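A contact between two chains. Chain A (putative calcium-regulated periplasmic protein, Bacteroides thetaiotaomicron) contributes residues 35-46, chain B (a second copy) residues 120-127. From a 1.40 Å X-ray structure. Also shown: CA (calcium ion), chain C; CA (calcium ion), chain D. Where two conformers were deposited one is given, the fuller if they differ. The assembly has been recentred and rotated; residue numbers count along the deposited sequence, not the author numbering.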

# COMPACT_ATOMS: atom_id res chain seq x y z
N MSE A 35 -15.19 2.52 15.05
CA MSE A 35 -13.89 2.48 15.65
C MSE A 35 -13.29 1.10 15.41
O MSE A 35 -13.91 0.05 15.67
CB MSE A 35 -14.00 2.74 17.14
CG MSE A 35 -12.65 3.04 17.74
SE MSE A 35 -12.60 3.47 19.64
CE MSE A 35 -13.38 1.82 20.16
N GLU A 36 -12.06 1.13 14.90
CA GLU A 36 -11.26 -0.07 14.56
C GLU A 36 -10.13 -0.09 15.56
O GLU A 36 -9.54 0.94 15.87
CB GLU A 36 -10.81 0.02 13.13
CG GLU A 36 -9.94 -1.14 12.66
CD GLU A 36 -9.35 -0.90 11.27
OE1 GLU A 36 -10.14 -0.53 10.39
OE2 GLU A 36 -8.12 -1.06 11.09
N SER A 37 -9.82 -1.25 16.10
CA SER A 37 -8.75 -1.29 17.09
C SER A 37 -8.17 -2.66 17.26
O SER A 37 -8.77 -3.67 16.83
CB SER A 37 -9.23 -0.75 18.45
OG SER A 37 -10.17 -1.66 19.00
N ASP A 38 -6.98 -2.67 17.84
CA ASP A 38 -6.37 -3.90 18.35
C ASP A 38 -5.57 -3.47 19.57
O ASP A 38 -5.76 -2.36 20.09
CB ASP A 38 -5.47 -4.56 17.27
CG ASP A 38 -5.26 -6.06 17.50
OD1 ASP A 38 -6.11 -6.89 17.07
OD2 ASP A 38 -4.22 -6.41 18.11
N PHE A 39 -4.65 -4.33 20.04
CA PHE A 39 -3.94 -4.00 21.28
C PHE A 39 -3.16 -2.69 21.22
O PHE A 39 -3.05 -1.97 22.21
CB PHE A 39 -3.03 -5.12 21.73
CG PHE A 39 -3.78 -6.36 22.16
CD1 PHE A 39 -4.71 -6.31 23.20
CD2 PHE A 39 -3.57 -7.56 21.51
CE1 PHE A 39 -5.39 -7.47 23.59
CE2 PHE A 39 -4.26 -8.70 21.90
CZ PHE A 39 -5.18 -8.64 22.93
N LEU A 40 -2.60 -2.39 20.06
CA LEU A 40 -1.67 -1.32 19.95
C LEU A 40 -2.09 -0.25 18.95
O LEU A 40 -1.28 0.58 18.58
CB LEU A 40 -0.29 -1.86 19.63
CG LEU A 40 0.28 -2.59 20.88
CD1 LEU A 40 1.50 -3.38 20.47
CD2 LEU A 40 0.61 -1.59 22.01
N TYR A 41 -3.36 -0.24 18.52
CA TYR A 41 -3.85 0.91 17.76
C TYR A 41 -5.34 1.06 17.90
O TYR A 41 -6.07 0.17 18.27
CB TYR A 41 -3.48 0.78 16.32
CG TYR A 41 -4.42 -0.07 15.47
CD1 TYR A 41 -4.32 -1.45 15.40
CD2 TYR A 41 -5.38 0.54 14.68
CE1 TYR A 41 -5.16 -2.21 14.57
CE2 TYR A 41 -6.23 -0.21 13.87
CZ TYR A 41 -6.09 -1.60 13.77
OH TYR A 41 -6.89 -2.39 12.92
N LYS A 42 -5.74 2.28 17.54
CA LYS A 42 -7.12 2.71 17.35
C LYS A 42 -7.22 3.60 16.15
O LYS A 42 -6.37 4.45 15.92
CB LYS A 42 -7.54 3.50 18.58
CG LYS A 42 -8.97 3.83 18.64
N SER A 43 -8.22 3.36 15.34
CA SER A 43 -8.53 4.24 14.23
C SER A 43 -10.02 4.30 14.03
O SER A 43 -10.77 3.61 14.70
CB SER A 43 -7.91 3.76 12.91
OG SER A 43 -8.41 2.48 12.64
N TYR A 44 -10.44 5.18 13.12
CA TYR A 44 -11.84 5.38 12.82
C TYR A 44 -12.03 5.24 11.34
O TYR A 44 -11.33 5.89 10.58
CB TYR A 44 -12.27 6.80 13.26
CG TYR A 44 -12.22 7.01 14.74
CD1 TYR A 44 -13.25 6.62 15.58
CD2 TYR A 44 -11.10 7.57 15.31
CE1 TYR A 44 -13.17 6.82 16.94
CE2 TYR A 44 -10.98 7.73 16.67
CZ TYR A 44 -12.01 7.37 17.47
OH TYR A 44 -11.87 7.57 18.85
N GLU A 45 -13.03 4.48 10.90
CA GLU A 45 -13.33 4.35 9.48
C GLU A 45 -14.76 4.81 9.25
O GLU A 45 -15.68 4.51 10.02
CB GLU A 45 -13.21 2.89 8.99
CG GLU A 45 -11.77 2.31 8.89
CD GLU A 45 -11.65 1.03 8.12
OE1 GLU A 45 -12.62 0.27 7.93
OE2 GLU A 45 -10.51 0.73 7.73
N VAL A 46 -14.97 5.54 8.15
CA VAL A 46 -16.31 5.89 7.68
C VAL A 46 -16.46 5.44 6.25
O VAL A 46 -15.62 5.76 5.42
CB VAL A 46 -16.58 7.43 7.85
CG1 VAL A 46 -15.65 8.29 6.96
CG2 VAL A 46 -18.06 7.79 7.64
CA CA C . -8.48 0.01 8.65
CA CA D . -6.20 1.83 6.22
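Chain B, residues 120-127: FNLIDIDN

Chain A contributes a β-hairpin to this contact. Glu A36 and Ser A43 pair through both of their backbone hydrogen bonds, and a turn at Phe A39 and Leu A40 joins the arms. Chain B lies over the hairpin as a single segment, with residues 122-126 in strand conformation. This strand runs in roughly the same direction as strand 41-46, at 30° between their N-to-C directions and a signed crossing angle of -30°. Against strand 35-38 the angle is 143°, closer to antiparallel. The closest approach of the axes is 7.3 Å in both cases. By register, Leu B122 is nearest to Asp A38, and Asp B126 to Glu A45, with 9.4 Å between the CA atoms of Asp B126 and Glu A45.

Phe B120 precedes the strand, with positive phi (71/23), and makes no contact with the hairpin. Asn B121 has phi/psi of -83/134 and chi1 in m. Its CA-to-CB bond points toward chain A, and Asn B121 CG lies 3.4 Å from Leu A40 CD1.

Leu B122 begins the strand at -64/131. It is buried, and Leu B122 CA is 6.9 Å from Asp A38 CA. Its CA-to-CB bond points toward chain A, with chi1 t and chi2 p. Leu B122 CD2 is 3.8 Å from Asp A38 OD1, and Leu B122 CG is 4.3 Å from Tyr A41 CE1, an apolar contact. Water 1 links the chains here. Water 1 donates to Leu B122 O at 2.7 Å and to Asp A38 OD2 at 3.0 Å, and accepts from Leu A40 N at 3.0 Å.

Ile B123 departs from the extended form at -127/-3. Ile B123 CA is 5.8 Å from Tyr A41 CA, and its CA-to-CB bond points away. The closest contact is through its backbone: Ile B123 O is 3.4 Å from Tyr A41 CD2 and lies over one face of the ring, as does Asp B124 N.

Asp B124 returns to an extended conformation at -166/140. Its CA-to-CB bond points away from the hairpin, yet the carboxylate comes nearer. Asp B124 OD1 binds the chain C calcium at 2.3 Å, and Asp B124 OD2 binds the chain D calcium at 2.4 Å. Asp B124 OD1 is 3.0 Å from Glu A36 OE2. This is no hydrogen bond; both oxygens bind the same ion.

Ile B125, at -124/129, uses both of its backbone polar atoms. Ile B125 N donates to Glu A36 OE2 at 3.1 Å with a nearly straight angle of 171°. Glu A36 OE2 also accepts from Tyr A41 OH at 2.6 Å. Ile B125 O binds the chain C calcium at 2.4 Å.

Asp B126, at -123/127, turns its carboxylate to both ions. Asp B126 OD1 is 2.5 Å from the chain C calcium and 2.6 Å from the chain D calcium; Asp B126 OD2 is 2.4 Å from the latter. Glu A36 binds the chain C calcium through OE1 at 2.5 Å and OE2 at 2.7 Å, and Glu A45 OE2 binds it at 2.3 Å. This calcium thus joins the two chains directly.

Asn B127 ends the chain. Asn B127 N donates to water 2 at 3.0 Å, and that water donates to Glu A45 OE1 at 2.7 Å.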

# COMPACT_ATOMS: atom_id res chain seq x y z
N PHE B 120 5.67 -6.95 14.58
CA PHE B 120 4.57 -7.83 14.12
C PHE B 120 3.28 -7.62 14.88
O PHE B 120 2.39 -8.48 14.88
CB PHE B 120 4.96 -9.34 14.07
CG PHE B 120 6.33 -9.57 13.58
CD1 PHE B 120 6.67 -9.29 12.29
CD2 PHE B 120 7.30 -10.02 14.45
CE1 PHE B 120 8.01 -9.47 11.87
CE2 PHE B 120 8.60 -10.22 14.02
CZ PHE B 120 8.94 -9.95 12.73
N ASN B 121 3.15 -6.44 15.46
CA ASN B 121 1.85 -6.04 16.03
C ASN B 121 0.95 -5.48 14.92
O ASN B 121 1.39 -4.73 14.08
CB ASN B 121 2.01 -4.98 17.08
CG ASN B 121 2.87 -5.46 18.22
OD1 ASN B 121 2.55 -6.44 18.86
ND2 ASN B 121 3.99 -4.78 18.46
N LEU B 122 -0.30 -5.92 14.91
CA LEU B 122 -1.25 -5.43 13.94
C LEU B 122 -1.52 -3.96 14.13
O LEU B 122 -1.78 -3.53 15.25
CB LEU B 122 -2.58 -6.19 14.12
CG LEU B 122 -3.64 -5.90 13.07
CD1 LEU B 122 -3.25 -6.56 11.69
CD2 LEU B 122 -5.02 -6.40 13.51
N ILE B 123 -1.44 -3.20 13.05
CA ILE B 123 -1.75 -1.76 13.12
C ILE B 123 -2.79 -1.28 12.11
O ILE B 123 -3.19 -0.12 12.16
CB ILE B 123 -0.46 -0.91 13.01
CG1 ILE B 123 0.27 -1.12 11.68
CG2 ILE B 123 0.47 -1.17 14.30
CD1 ILE B 123 1.46 -0.18 11.48
N ASP B 124 -3.27 -2.17 11.25
CA ASP B 124 -4.38 -1.82 10.34
C ASP B 124 -4.95 -3.08 9.71
O ASP B 124 -4.24 -3.99 9.36
CB ASP B 124 -3.89 -0.91 9.23
CG ASP B 124 -5.01 -0.11 8.54
OD1 ASP B 124 -6.19 -0.29 8.88
OD2 ASP B 124 -4.60 0.69 7.64
N ILE B 125 -6.27 -3.12 9.60
CA ILE B 125 -6.97 -4.02 8.69
C ILE B 125 -7.87 -3.19 7.79
O ILE B 125 -8.61 -2.34 8.27
CB ILE B 125 -7.90 -4.98 9.44
CG1 ILE B 125 -7.10 -5.79 10.47
CG2 ILE B 125 -8.64 -5.92 8.41
CD1 ILE B 125 -7.94 -6.88 11.20
N ASP B 126 -7.77 -3.39 6.47
CA ASP B 126 -8.63 -2.75 5.49
C ASP B 126 -9.31 -3.83 4.69
O ASP B 126 -8.65 -4.73 4.15
CB ASP B 126 -7.80 -1.88 4.58
CG ASP B 126 -7.23 -0.66 5.29
OD1 ASP B 126 -7.88 -0.19 6.27
OD2 ASP B 126 -6.14 -0.19 4.88
N ASN B 127 -10.62 -3.75 4.61
CA ASN B 127 -11.35 -4.72 3.83
C ASN B 127 -11.89 -4.17 2.55
O ASN B 127 -11.82 -2.96 2.28
CB ASN B 127 -12.48 -5.32 4.64
CG ASN B 127 -11.98 -5.98 5.89
OD1 ASN B 127 -11.16 -6.90 5.81
ND2 ASN B 127 -12.43 -5.52 7.05
OXT ASN B 127 -12.45 -4.96 1.77
O HOH W 1 -2.08 -4.37 17.83
O HOH W 2 -12.03 -1.76 6.30
O HOH W 3 -4.35 2.48 4.72
O HOH W 4 -5.27 3.83 7.22